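PDB 4FVA: 5'-tyrosyl-DNA phosphodiesterase from Caenorhabditis elegans, which belongs to the endonuclease/exonuclease/phosphatase family, whose DNase I-like fold packs two beta sheets together, and carries a magnesium ion. Local coordinates for residues Ser102-Thr107 against His126-Arg131. Numbering follows the deposited sequence.
Sequences SGMYRT and HLESTR. With EDO (1,2-ethanediol), chain I.
R106 lies across from H126, their CA atoms 6.3 Å apart, where the loop leading into strand 107-115 meets the loop leaving strand 118-126; a water that accepts from the backbone N of both T107 and H126 bridges the strand ends. The R106 chain bends at chi2 (-55°), which turns CD. Its guanidinium lies flat on the H126 imidazole, planes 19° apart, with NH1 over the ring centre. Arginine suits the place as a flat cation that stacks through its face while donating in its plane: NH1 to H126 O (3.0 Å), from above that carbonyl plane, and NH2 to S129 OG (2.8 Å). Y79 OH also bonds NH2. The E128 carboxylate turns in to S102 and G103, its two oxygens accepting at once: OE1 takes the S102 hydroxyl on the syn lone pair at 2.6 Å, OE2 receives G103 N at 2.9 Å. S102 OG also accepts from M104 N (2.9 Å), closing an ST turn. The unbranched M104 chain crosses E128 obliquely, CG 3.4 Å from OE2 of E128. Stacking and in-plane bonds together fix the guanidinium's rotation against H126, whose side chain is about 7 Å from the magnesium ion.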
loop_
_atom_site.group_PDB
_atom_site.type_symbol
_atom_site.label_atom_id
_atom_site.label_comp_id
_atom_site.label_asym_id
_atom_site.label_seq_id
_atom_site.Cartn_x
_atom_site.Cartn_y
_atom_site.Cartn_z
ATOM N N SER A 102 1.090 -9.046 17.076
ATOM C CA SER A 102 0.515 -7.703 16.984
ATOM C C SER A 102 -0.524 -7.392 18.064
ATOM O O SER A 102 -1.409 -8.201 18.358
ATOM C CB SER A 102 -0.111 -7.448 15.615
ATOM O OG SER A 102 -0.586 -6.114 15.569
ATOM N N GLY A 103 -0.423 -6.200 18.636
ATOM C CA GLY A 103 -1.463 -5.721 19.526
ATOM C C GLY A 103 -2.417 -4.777 18.803
ATOM O O GLY A 103 -3.293 -4.173 19.428
ATOM N N MET A 104 -2.272 -4.678 17.482
ATOM C CA MET A 104 -3.012 -3.690 16.695
ATOM C C MET A 104 -3.824 -4.297 15.526
ATOM O O MET A 104 -4.123 -3.617 14.531
ATOM C CB MET A 104 -2.037 -2.614 16.199
ATOM C CG MET A 104 -1.318 -1.878 17.322
ATOM S SD MET A 104 -0.121 -0.666 16.711
ATOM C CE MET A 104 0.826 -0.349 18.206
ATOM N N TYR A 105 -4.179 -5.574 15.671
ATOM C CA TYR A 105 -4.984 -6.326 14.697
ATOM C C TYR A 105 -4.355 -6.317 13.307
ATOM O O TYR A 105 -5.078 -6.362 12.301
ATOM C CB TYR A 105 -6.412 -5.773 14.569
ATOM C CG TYR A 105 -7.047 -5.322 15.860
ATOM C CD1 TYR A 105 -7.329 -6.221 16.884
ATOM C CD2 TYR A 105 -7.394 -3.988 16.042
ATOM C CE1 TYR A 105 -7.919 -5.793 18.067
ATOM C CE2 TYR A 105 -7.980 -3.547 17.216
ATOM C CZ TYR A 105 -8.244 -4.451 18.223
ATOM O OH TYR A 105 -8.834 -4.006 19.389
ATOM N N ARG A 106 -3.027 -6.238 13.240
ATOM C CA ARG A 106 -2.357 -6.112 11.953
ATOM C C ARG A 106 -2.241 -7.459 11.264
ATOM O O ARG A 106 -2.098 -8.505 11.923
ATOM C CB ARG A 106 -0.990 -5.437 12.115
ATOM C CG ARG A 106 -1.064 -4.072 12.809
ATOM C CD ARG A 106 -2.029 -3.097 12.101
ATOM N NE ARG A 106 -2.217 -1.873 12.890
ATOM C CZ ARG A 106 -1.348 -0.868 12.909
ATOM N NH1 ARG A 106 -0.249 -0.945 12.167
ATOM N NH2 ARG A 106 -1.574 0.213 13.658
ATOM N N THR A 107 -2.269 -7.425 9.929
ATOM C CA THR A 107 -2.402 -8.623 9.128
ATOM C C THR A 107 -1.541 -8.529 7.878
ATOM O O THR A 107 -1.161 -7.434 7.439
ATOM C CB THR A 107 -3.868 -8.798 8.656
ATOM O OG1 THR A 107 -4.268 -7.613 7.938
ATOM C CG2 THR A 107 -4.819 -9.000 9.852
ATOM N N HIS A 126 -0.033 -3.361 7.046
ATOM C CA HIS A 126 0.163 -2.140 7.804
ATOM C C HIS A 126 0.952 -2.556 9.040
ATOM O O HIS A 126 0.356 -3.006 10.016
ATOM C CB HIS A 126 -1.197 -1.570 8.213
ATOM C CG HIS A 126 -1.120 -0.279 8.972
ATOM N ND1 HIS A 126 -2.221 0.299 9.562
ATOM C CD2 HIS A 126 -0.067 0.532 9.252
ATOM C CE1 HIS A 126 -1.856 1.420 10.169
ATOM N NE2 HIS A 126 -0.559 1.585 9.993
ATOM N N LEU A 127 2.280 -2.427 9.006
ATOM C CA LEU A 127 3.099 -2.979 10.094
ATOM C C LEU A 127 2.966 -2.197 11.405
ATOM O O LEU A 127 2.592 -1.019 11.400
ATOM C CB LEU A 127 4.569 -3.087 9.675
ATOM C CG LEU A 127 4.815 -3.977 8.448
ATOM C CD1 LEU A 127 6.321 -4.195 8.221
ATOM C CD2 LEU A 127 4.059 -5.300 8.584
ATOM N N GLU A 128 3.278 -2.854 12.526
ATOM C CA GLU A 128 3.093 -2.252 13.846
ATOM C C GLU A 128 3.588 -0.806 13.902
ATOM O O GLU A 128 4.645 -0.463 13.363
ATOM C CB GLU A 128 3.768 -3.102 14.934
ATOM C CG GLU A 128 3.034 -3.114 16.285
ATOM C CD GLU A 128 1.824 -4.042 16.309
ATOM O OE1 GLU A 128 1.521 -4.696 15.278
ATOM O OE2 GLU A 128 1.173 -4.137 17.371
ATOM N N SER A 129 2.795 0.046 14.541
ATOM C CA SER A 129 3.030 1.491 14.567
ATOM C C SER A 129 3.902 1.927 15.763
ATOM O O SER A 129 3.916 1.261 16.810
ATOM C CB SER A 129 1.683 2.224 14.611
ATOM O OG SER A 129 0.793 1.770 13.591
ATOM N N THR A 130 4.596 3.054 15.583
ATOM C CA THR A 130 5.405 3.773 16.592
ATOM C C THR A 130 6.793 3.209 16.853
ATOM O O THR A 130 7.047 2.019 16.688
ATOM C CB THR A 130 4.700 3.967 17.955
ATOM O OG1 THR A 130 4.907 2.808 18.781
ATOM C CG2 THR A 130 3.210 4.237 17.765
ATOM N N ARG A 131 7.673 4.096 17.295
ATOM C CA ARG A 131 9.045 3.758 17.628
ATOM C C ARG A 131 9.118 2.609 18.621
ATOM O O ARG A 131 9.956 1.722 18.486
ATOM C CB ARG A 131 9.737 5.006 18.196
ATOM C CG ARG A 131 11.142 4.802 18.746
ATOM C CD ARG A 131 12.128 4.242 17.726
ATOM N NE ARG A 131 13.462 4.122 18.317
ATOM C CZ ARG A 131 13.865 3.106 19.078
ATOM N NH1 ARG A 131 13.043 2.100 19.349
ATOM N NH2 ARG A 131 15.098 3.097 19.571
HETATM C C1 EDO I . 7.090 7.438 15.504
HETATM O O1 EDO I . 7.041 7.479 16.938
HETATM C C2 EDO I . 7.313 8.838 14.932
HETATM O O2 EDO I . 7.034 9.827 15.933
HETATM O O HOH W 1 -2.497 -4.818 8.419
#